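Local coordinates for vesicular integral-membrane protein VIP36 (Canis lupus familiaris, PDB 2DUR) that serves as a calcium-dependent intracellular lectin of the early secretory pathway, binding high-mannose glycans and helping to transport and sort the glycoproteins that carry them, at residues 8-12 / 26-30; 12-16 / 35-40; 60-64 / 170-174. All blocks are in the same frame, centred on the assembly; numbering follows the deposited sequence.

Contact 1: 8-12 / 26-30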
loop_
_atom_site.group_PDB
_atom_site.type_symbol
_atom_site.label_atom_id
_atom_site.label_comp_id
_atom_site.label_asym_id
_atom_site.label_seq_id
_atom_site.Cartn_x
_atom_site.Cartn_y
_atom_site.Cartn_z
ATOM N N ARG A 8 7.350 14.750 -6.988
ATOM C CA ARG A 8 8.066 13.751 -7.791
ATOM C C ARG A 8 8.982 12.852 -6.964
ATOM O O ARG A 8 9.176 11.669 -7.305
ATOM C CB ARG A 8 8.830 14.425 -8.943
ATOM C CG ARG A 8 9.572 13.462 -9.898
ATOM C CD ARG A 8 8.636 12.562 -10.656
ATOM N NE ARG A 8 9.368 11.581 -11.456
ATOM C CZ ARG A 8 9.784 10.396 -11.007
ATOM N NH1 ARG A 8 9.557 10.032 -9.745
ATOM N NH2 ARG A 8 10.439 9.569 -11.823
ATOM N N GLU A 9 9.500 13.386 -5.866
ATOM C CA GLU A 9 10.469 12.681 -5.034
ATOM C C GLU A 9 9.814 11.521 -4.255
ATOM O O GLU A 9 10.504 10.617 -3.771
ATOM C CB GLU A 9 11.199 13.634 -4.087
ATOM C CG GLU A 9 10.355 14.241 -2.973
ATOM C CD GLU A 9 9.603 15.517 -3.361
ATOM O OE1 GLU A 9 9.162 15.684 -4.527
ATOM O OE2 GLU A 9 9.430 16.358 -2.455
ATOM N N HIS A 10 8.492 11.577 -4.143
ATOM C CA HIS A 10 7.713 10.521 -3.474
ATOM C C HIS A 10 6.928 9.680 -4.469
ATOM O O HIS A 10 6.007 8.915 -4.094
ATOM C CB HIS A 10 6.783 11.130 -2.406
ATOM C CG HIS A 10 7.505 11.851 -1.308
ATOM N ND1 HIS A 10 8.558 11.294 -0.618
ATOM C CD2 HIS A 10 7.315 13.086 -0.776
ATOM C CE1 HIS A 10 8.985 12.148 0.295
ATOM N NE2 HIS A 10 8.246 13.244 0.222
ATOM N N SER A 11 7.293 9.783 -5.748
ATOM C CA SER A 11 6.577 9.079 -6.793
ATOM C C SER A 11 7.500 8.136 -7.546
ATOM O O SER A 11 8.701 8.354 -7.587
ATOM C CB SER A 11 5.958 10.072 -7.798
ATOM O OG SER A 11 5.064 10.982 -7.147
ATOM N N LEU A 12 6.902 7.120 -8.146
ATOM C CA LEU A 12 7.600 6.124 -8.949
ATOM C C LEU A 12 6.953 6.209 -10.315
ATOM O O LEU A 12 5.786 5.873 -10.493
ATOM C CB LEU A 12 7.400 4.723 -8.344
ATOM C CG LEU A 12 7.915 3.540 -9.187
ATOM C CD1 LEU A 12 9.403 3.276 -8.888
ATOM C CD2 LEU A 12 7.054 2.281 -9.004
ATOM N N LEU A 26 15.146 7.182 -6.958
ATOM C CA LEU A 26 14.301 7.677 -5.869
ATOM C C LEU A 26 13.758 6.548 -4.978
ATOM O O LEU A 26 13.145 6.820 -3.936
ATOM C CB LEU A 26 13.144 8.508 -6.437
ATOM C CG LEU A 26 13.536 9.855 -7.093
ATOM C CD1 LEU A 26 12.402 10.347 -7.982
ATOM C CD2 LEU A 26 13.959 10.896 -6.043
ATOM N N TRP A 27 13.982 5.301 -5.396
ATOM C CA TRP A 27 13.478 4.120 -4.682
ATOM C C TRP A 27 14.555 3.058 -4.619
ATOM O O TRP A 27 15.375 2.964 -5.550
ATOM C CB TRP A 27 12.293 3.526 -5.434
ATOM C CG TRP A 27 11.120 4.476 -5.577
ATOM C CD1 TRP A 27 11.012 5.526 -6.462
ATOM C CD2 TRP A 27 9.903 4.477 -4.807
ATOM N NE1 TRP A 27 9.811 6.168 -6.289
ATOM C CE2 TRP A 27 9.111 5.555 -5.279
ATOM C CE3 TRP A 27 9.408 3.674 -3.759
ATOM C CZ2 TRP A 27 7.854 5.864 -4.734
ATOM C CZ3 TRP A 27 8.138 3.973 -3.227
ATOM C CH2 TRP A 27 7.379 5.060 -3.725
ATOM N N ASP A 28 14.553 2.287 -3.532
ATOM C CA ASP A 28 15.368 1.078 -3.394
ATOM C C ASP A 28 14.503 -0.106 -3.825
ATOM O O ASP A 28 13.319 -0.180 -3.475
ATOM C CB ASP A 28 15.808 0.876 -1.951
ATOM C CG ASP A 28 16.847 1.884 -1.500
ATOM O OD1 ASP A 28 17.871 2.000 -2.179
ATOM O OD2 ASP A 28 16.658 2.533 -0.463
ATOM N N PHE A 29 15.095 -1.019 -4.585
ATOM C CA PHE A 29 14.403 -2.184 -5.121
ATOM C C PHE A 29 14.951 -3.405 -4.385
ATOM O O PHE A 29 16.146 -3.661 -4.413
ATOM C CB PHE A 29 14.626 -2.265 -6.639
ATOM C CG PHE A 29 14.162 -1.021 -7.358
ATOM C CD1 PHE A 29 15.044 0.027 -7.590
ATOM C CD2 PHE A 29 12.827 -0.885 -7.719
ATOM C CE1 PHE A 29 14.599 1.193 -8.217
ATOM C CE2 PHE A 29 12.371 0.264 -8.351
ATOM C CZ PHE A 29 13.276 1.308 -8.587
ATOM N N GLN A 30 14.072 -4.119 -3.678
ATOM C CA GLN A 30 14.516 -5.125 -2.685
ATOM C C GLN A 30 13.858 -6.475 -2.938
ATOM O O GLN A 30 12.757 -6.572 -3.487
ATOM C CB GLN A 30 14.211 -4.644 -1.240
ATOM C CG GLN A 30 14.702 -5.592 -0.127
ATOM C CD GLN A 30 13.764 -6.776 0.092
ATOM O OE1 GLN A 30 12.567 -6.684 -0.175
ATOM N NE2 GLN A 30 14.311 -7.892 0.587
#

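Contact 2: 12-16 / 35-40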
loop_
_atom_site.group_PDB
_atom_site.type_symbol
_atom_site.label_atom_id
_atom_site.label_comp_id
_atom_site.label_asym_id
_atom_site.label_seq_id
_atom_site.Cartn_x
_atom_site.Cartn_y
_atom_site.Cartn_z
ATOM N N LEU A 12 6.902 7.120 -8.146
ATOM C CA LEU A 12 7.600 6.124 -8.949
ATOM C C LEU A 12 6.953 6.209 -10.315
ATOM O O LEU A 12 5.786 5.873 -10.493
ATOM C CB LEU A 12 7.400 4.723 -8.344
ATOM C CG LEU A 12 7.915 3.540 -9.187
ATOM C CD1 LEU A 12 9.403 3.276 -8.888
ATOM C CD2 LEU A 12 7.054 2.281 -9.004
ATOM N N ILE A 13 7.703 6.692 -11.311
ATOM C CA ILE A 13 7.109 6.924 -12.627
ATOM C C ILE A 13 8.091 6.452 -13.700
ATOM O O ILE A 13 9.283 6.770 -13.610
ATOM C CB ILE A 13 6.795 8.440 -12.837
ATOM C CG1 ILE A 13 5.822 8.948 -11.760
ATOM C CG2 ILE A 13 6.196 8.673 -14.202
ATOM C CD1 ILE A 13 5.600 10.465 -11.759
ATOM N N LYS A 14 7.597 5.686 -14.672
ATOM C CA LYS A 14 8.476 5.178 -15.742
ATOM C C LYS A 14 9.174 6.349 -16.449
ATOM O O LYS A 14 8.555 7.406 -16.630
ATOM C CB LYS A 14 7.816 4.153 -16.689
ATOM C CG LYS A 14 6.471 4.454 -17.328
ATOM C CD LYS A 14 6.006 3.191 -18.088
ATOM C CE LYS A 14 4.516 2.849 -17.884
ATOM N NZ LYS A 14 4.101 1.431 -18.287
ATOM N N PRO A 15 10.468 6.168 -16.820
ATOM C CA PRO A 15 11.203 4.900 -16.874
ATOM C C PRO A 15 11.931 4.543 -15.571
ATOM O O PRO A 15 12.849 3.698 -15.557
ATOM C CB PRO A 15 12.212 5.157 -18.000
ATOM C CG PRO A 15 12.525 6.647 -17.875
ATOM C CD PRO A 15 11.329 7.307 -17.197
ATOM N N TYR A 16 11.507 5.185 -14.488
ATOM C CA TYR A 16 12.032 4.967 -13.152
ATOM C C TYR A 16 13.403 5.596 -13.042
ATOM O O TYR A 16 14.400 5.108 -13.591
ATOM C CB TYR A 16 11.970 3.483 -12.752
ATOM C CG TYR A 16 10.616 2.893 -13.080
ATOM C CD1 TYR A 16 10.490 1.841 -13.984
ATOM C CD2 TYR A 16 9.441 3.431 -12.526
ATOM C CE1 TYR A 16 9.260 1.309 -14.312
ATOM C CE2 TYR A 16 8.192 2.911 -12.845
ATOM C CZ TYR A 16 8.101 1.855 -13.738
ATOM O OH TYR A 16 6.900 1.296 -14.085
ATOM N N LEU A 35 12.739 -4.947 -12.554
ATOM C CA LEU A 35 12.317 -3.781 -13.317
ATOM C C LEU A 35 12.264 -4.140 -14.799
ATOM O O LEU A 35 13.122 -4.888 -15.299
ATOM C CB LEU A 35 13.371 -2.678 -13.168
ATOM C CG LEU A 35 13.630 -1.708 -12.005
ATOM C CD1 LEU A 35 12.658 -0.509 -11.996
ATOM C CD2 LEU A 35 13.677 -2.389 -10.665
ATOM N N THR A 36 11.249 -3.629 -15.490
ATOM C CA THR A 36 11.300 -3.441 -16.942
ATOM C C THR A 36 11.088 -1.937 -17.197
ATOM O O THR A 36 10.876 -1.154 -16.261
ATOM C CB THR A 36 10.241 -4.293 -17.700
ATOM O OG1 THR A 36 8.919 -3.813 -17.409
ATOM C CG2 THR A 36 10.312 -5.761 -17.304
ATOM N N SER A 37 11.155 -1.525 -18.460
ATOM C CA SER A 37 10.905 -0.133 -18.814
ATOM C C SER A 37 9.444 0.256 -18.599
ATOM O O SER A 37 9.121 1.448 -18.575
ATOM C CB SER A 37 11.279 0.096 -20.281
ATOM O OG SER A 37 10.435 -0.683 -21.115
ATOM N N GLN A 38 8.572 -0.743 -18.442
ATOM C CA GLN A 38 7.121 -0.513 -18.349
ATOM C C GLN A 38 6.471 -0.771 -16.993
ATOM O O GLN A 38 5.357 -0.320 -16.744
ATOM C CB GLN A 38 6.384 -1.319 -19.414
ATOM C CG GLN A 38 6.648 -0.817 -20.849
ATOM C CD GLN A 38 6.471 0.703 -20.983
ATOM O OE1 GLN A 38 5.361 1.244 -20.807
ATOM N NE2 GLN A 38 7.565 1.394 -21.295
ATOM N N TYR A 39 7.141 -1.528 -16.132
ATOM C CA TYR A 39 6.578 -1.839 -14.821
ATOM C C TYR A 39 7.663 -2.278 -13.863
ATOM O O TYR A 39 8.730 -2.716 -14.283
ATOM C CB TYR A 39 5.493 -2.936 -14.895
ATOM C CG TYR A 39 5.913 -4.237 -15.561
ATOM C CD1 TYR A 39 6.690 -5.184 -14.876
ATOM C CD2 TYR A 39 5.539 -4.521 -16.880
ATOM C CE1 TYR A 39 7.078 -6.382 -15.482
ATOM C CE2 TYR A 39 5.929 -5.714 -17.495
ATOM C CZ TYR A 39 6.693 -6.635 -16.799
ATOM O OH TYR A 39 7.079 -7.810 -17.413
ATOM N N VAL A 40 7.369 -2.134 -12.577
ATOM C CA VAL A 40 8.164 -2.759 -11.523
ATOM C C VAL A 40 7.406 -4.026 -11.133
ATOM O O VAL A 40 6.198 -3.980 -10.888
ATOM C CB VAL A 40 8.313 -1.798 -10.337
ATOM C CG1 VAL A 40 8.956 -2.515 -9.128
ATOM C CG2 VAL A 40 9.148 -0.595 -10.754
#

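Contact 3: 60-64 / 170-174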
loop_
_atom_site.group_PDB
_atom_site.type_symbol
_atom_site.label_atom_id
_atom_site.label_comp_id
_atom_site.label_asym_id
_atom_site.label_seq_id
_atom_site.Cartn_x
_atom_site.Cartn_y
_atom_site.Cartn_z
ATOM N N PHE A 60 7.187 14.317 4.612
ATOM C CA PHE A 60 6.806 15.257 5.679
ATOM C C PHE A 60 5.514 16.017 5.369
ATOM O O PHE A 60 5.163 16.954 6.089
ATOM C CB PHE A 60 7.965 16.200 6.048
ATOM C CG PHE A 60 9.124 15.498 6.694
ATOM C CD1 PHE A 60 10.189 15.023 5.917
ATOM C CD2 PHE A 60 9.149 15.288 8.065
ATOM C CE1 PHE A 60 11.253 14.364 6.494
ATOM C CE2 PHE A 60 10.243 14.623 8.668
ATOM C CZ PHE A 60 11.290 14.164 7.862
ATOM N N LEU A 61 4.800 15.593 4.332
ATOM C CA LEU A 61 3.474 16.150 4.019
ATOM C C LEU A 61 2.449 15.699 5.057
ATOM O O LEU A 61 2.353 14.515 5.347
ATOM C CB LEU A 61 2.989 15.697 2.648
ATOM C CG LEU A 61 3.847 16.085 1.432
ATOM C CD1 LEU A 61 3.219 15.532 0.202
ATOM C CD2 LEU A 61 3.998 17.597 1.325
ATOM N N LYS A 62 1.672 16.644 5.597
ATOM C CA LYS A 62 0.581 16.285 6.499
ATOM C C LYS A 62 -0.657 15.805 5.756
ATOM O O LYS A 62 -1.433 14.995 6.272
ATOM C CB LYS A 62 0.202 17.478 7.377
ATOM C CG LYS A 62 1.308 17.980 8.279
ATOM C CD LYS A 62 0.820 19.252 8.980
ATOM C CE LYS A 62 1.902 19.880 9.821
ATOM N NZ LYS A 62 2.998 20.445 8.992
ATOM N N ASP A 63 -0.867 16.303 4.546
ATOM C CA ASP A 63 -2.068 15.981 3.787
ATOM C C ASP A 63 -1.683 15.524 2.389
ATOM O O ASP A 63 -1.085 16.290 1.615
ATOM C CB ASP A 63 -3.002 17.199 3.704
ATOM C CG ASP A 63 -3.183 17.859 5.045
ATOM O OD1 ASP A 63 -4.066 17.425 5.797
ATOM O OD2 ASP A 63 -2.415 18.803 5.344
ATOM N N TRP A 64 -2.007 14.272 2.071
ATOM C CA TRP A 64 -1.526 13.691 0.824
ATOM C C TRP A 64 -2.486 12.691 0.219
ATOM O O TRP A 64 -3.411 12.186 0.884
ATOM C CB TRP A 64 -0.142 13.066 1.019
ATOM C CG TRP A 64 -0.007 12.144 2.212
ATOM C CD1 TRP A 64 0.524 12.455 3.421
ATOM C CD2 TRP A 64 -0.405 10.764 2.289
ATOM N NE1 TRP A 64 0.504 11.364 4.254
ATOM C CE2 TRP A 64 -0.056 10.307 3.585
ATOM C CE3 TRP A 64 -0.993 9.869 1.389
ATOM C CZ2 TRP A 64 -0.303 8.987 4.010
ATOM C CZ3 TRP A 64 -1.258 8.551 1.811
ATOM C CH2 TRP A 64 -0.896 8.128 3.106
ATOM N N ARG A 170 -5.909 8.371 0.430
ATOM C CA ARG A 170 -5.906 9.789 0.802
ATOM C C ARG A 170 -5.833 9.882 2.317
ATOM O O ARG A 170 -6.567 9.190 3.012
ATOM C CB ARG A 170 -7.184 10.484 0.316
ATOM C CG ARG A 170 -7.201 11.998 0.590
ATOM C CD ARG A 170 -8.570 12.599 0.192
ATOM N NE ARG A 170 -8.649 14.041 0.472
ATOM C CZ ARG A 170 -9.039 14.605 1.626
ATOM N NH1 ARG A 170 -9.448 13.875 2.678
ATOM N NH2 ARG A 170 -9.046 15.936 1.720
ATOM N N TYR A 171 -4.953 10.734 2.815
ATOM C CA TYR A 171 -4.861 10.931 4.240
ATOM C C TYR A 171 -4.774 12.426 4.550
ATOM O O TYR A 171 -3.871 13.101 4.090
ATOM C CB TYR A 171 -3.641 10.165 4.801
ATOM C CG TYR A 171 -3.532 10.330 6.300
ATOM C CD1 TYR A 171 -4.553 9.854 7.145
ATOM C CD2 TYR A 171 -2.466 11.011 6.872
ATOM C CE1 TYR A 171 -4.485 10.019 8.542
ATOM C CE2 TYR A 171 -2.386 11.206 8.266
ATOM C CZ TYR A 171 -3.402 10.702 9.091
ATOM O OH TYR A 171 -3.338 10.873 10.451
ATOM N N SER A 172 -5.723 12.936 5.342
ATOM C CA SER A 172 -5.747 14.357 5.678
ATOM C C SER A 172 -6.642 14.576 6.881
ATOM O O SER A 172 -7.800 14.098 6.891
ATOM C CB SER A 172 -6.288 15.178 4.489
ATOM O OG SER A 172 -6.388 16.571 4.842
ATOM N N ARG A 173 -6.112 15.292 7.875
ATOM C CA ARG A 173 -6.882 15.678 9.075
ATOM C C ARG A 173 -7.575 14.457 9.712
ATOM O O ARG A 173 -8.744 14.509 10.146
ATOM C CB ARG A 173 -7.903 16.775 8.725
ATOM C CG ARG A 173 -7.225 18.072 8.242
ATOM C CD ARG A 173 -8.238 19.186 8.029
ATOM N NE ARG A 173 -8.713 19.655 9.327
ATOM C CZ ARG A 173 -8.143 20.609 10.054
ATOM N NH1 ARG A 173 -7.059 21.262 9.622
ATOM N NH2 ARG A 173 -8.684 20.927 11.219
ATOM N N GLY A 174 -6.836 13.351 9.776
ATOM C CA GLY A 174 -7.330 12.154 10.443
ATOM C C GLY A 174 -8.242 11.277 9.633
ATOM O O GLY A 174 -8.621 10.202 10.084
HETATM O O HOH W 1 -3.660 16.571 8.259
#

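Contact 1: 8-12 / 26-30
At one margin of the L-type lectin beta sandwich in the lumenal domain, the N-terminal loop 8-12 packs against the start of strand 27-31, an edge strand of the seven-stranded antiparallel sheet. Leu26, just before the strand, points its CA-CB bond toward the loop; its CD1 lies 3.4 Å from Arg8 NH1 and its CD2 4.0 Å from Glu9 CA, so the leucine packs against the turn formed by Arg8 to Ser11, where Ser11 N hydrogen-bonds to Arg8 O. The indole NE1 of Trp27 donates to Ser11 O at 2.8 Å with an N-H...O angle of 171°, a nearly linear bond in the ring plane, while Met223 of strand 217-227, in the other sheet, also touches the Trp27 side chain. Over the indole face Leu12 makes a CH-pi contact: its CD1 sits 3.8 Å from the centroid of the Trp27 five-membered ring, 17° off the ring normal. Asp28 turns instead to Arg93, in a salt bridge. With Phe29 the strand meets the loop again, and Leu12 thus bridges two aromatic residues: the same methyl that covers the indole lies at the edge of the phenylalanine ring, Leu12 CD1 being 4.3 Å from Phe29 CE2.

Contact 2: 12-16 / 35-40
An ST turn organises the loop between strands 34-35 and 40-43, at the outer edge of the eight-stranded sheet of the lectin sandwich, and segment 12-16 packs against it. Thr36 OG1 accepts from Gln38 N at 3.3 Å and from Tyr39 N at 3.2 Å, while Thr36 N donates to Tyr39 O at 2.9 Å; the turn thus satisfies several of its own polar groups. On the facing segment, Tyr16 N is bonded to Ile13 O at 2.9 Å, across the cis peptide preceding Pro15. Two hydrogen bonds join the segments, both from one ammonium group: Lys14 NZ donates to Gln38 O at 2.7 Å and to Gln38 OE1 at 2.8 Å, gripping backbone and side chain of the same residue. The Tyr16 hydroxyl finds its partner elsewhere, in a hydrogen bond with Ile221 O of strand 217-227; its 3.5 Å approach to Tyr39 N has too poor an angle to count as another. The Tyr16 ring does apolar work instead, its CD1 lying 3.8 Å from Leu35 CD1. Leu12 CD2 reaches Val40 CG2 at 4.0 Å, and that valine methyl lies over the ring face in a CH-pi contact, Val40 CG2 standing 4.0 Å from the Tyr16 centroid, 10° off the normal.

Contact 3: 60-64 / 170-174
Trp64 adopts chi1 p and Tyr171 chi1 t, and these rotamers bring the indole over the tyrosine's CB rather than ring over ring: Tyr171 CB lies 3.7 Å from the centroid of the Trp64 six-membered ring, 15° off its normal, while the two aromatic planes meet obliquely at 49°. Both side chains project from the same sheet face, where Trp64 also meets Phe205 edge-to-face and the Tyr171 hydroxyl hydrogen-bonds to Val197 O. Beneath them, Trp64 N donates to Tyr171 O at 3.0 Å and Tyr171 N to Trp64 O at 2.9 Å, an antiparallel hydrogen-bonded pair that joins neighbouring strands 64-73 and 165-172 in the eight-stranded sheet of the lectin beta sandwich. Asp63, chi1 m, turns OD1 to the end of strand 165-172, where it accepts from Ser172 OG, chi1 t, at 2.7 Å, while Asp63 OD2 hydrogen-bonds to His232 NE2 outside the two segments. A water continues the link through OD1, donating to Asp63 OD1 at 2.6 Å and accepting from Arg173 N at 2.8 Å.

Overall arrangement
Contacts 1 and 2 start from the same N-terminal segment and share Leu12; their centres are about 10 Å apart, and Phe29 CD2 of contact 1 touches Leu35 CD2 of contact 2 at 3.4 Å. Through them the N-terminal loop binds the edges of both sheets, strand 27-31 of the seven-stranded one and the turn between 34-35 and 40-43 of the eight-stranded one. Contact 3 comes later along the chain, farther into the eight-stranded sheet, its centre about 19 Å from that of contact 1 and 26 Å from that of contact 2. Strand 217-227 lies between 40-43 and 64-73, linking these regions. All three contacts lie away from the calcium and mannose sites and belong to the sandwich framework.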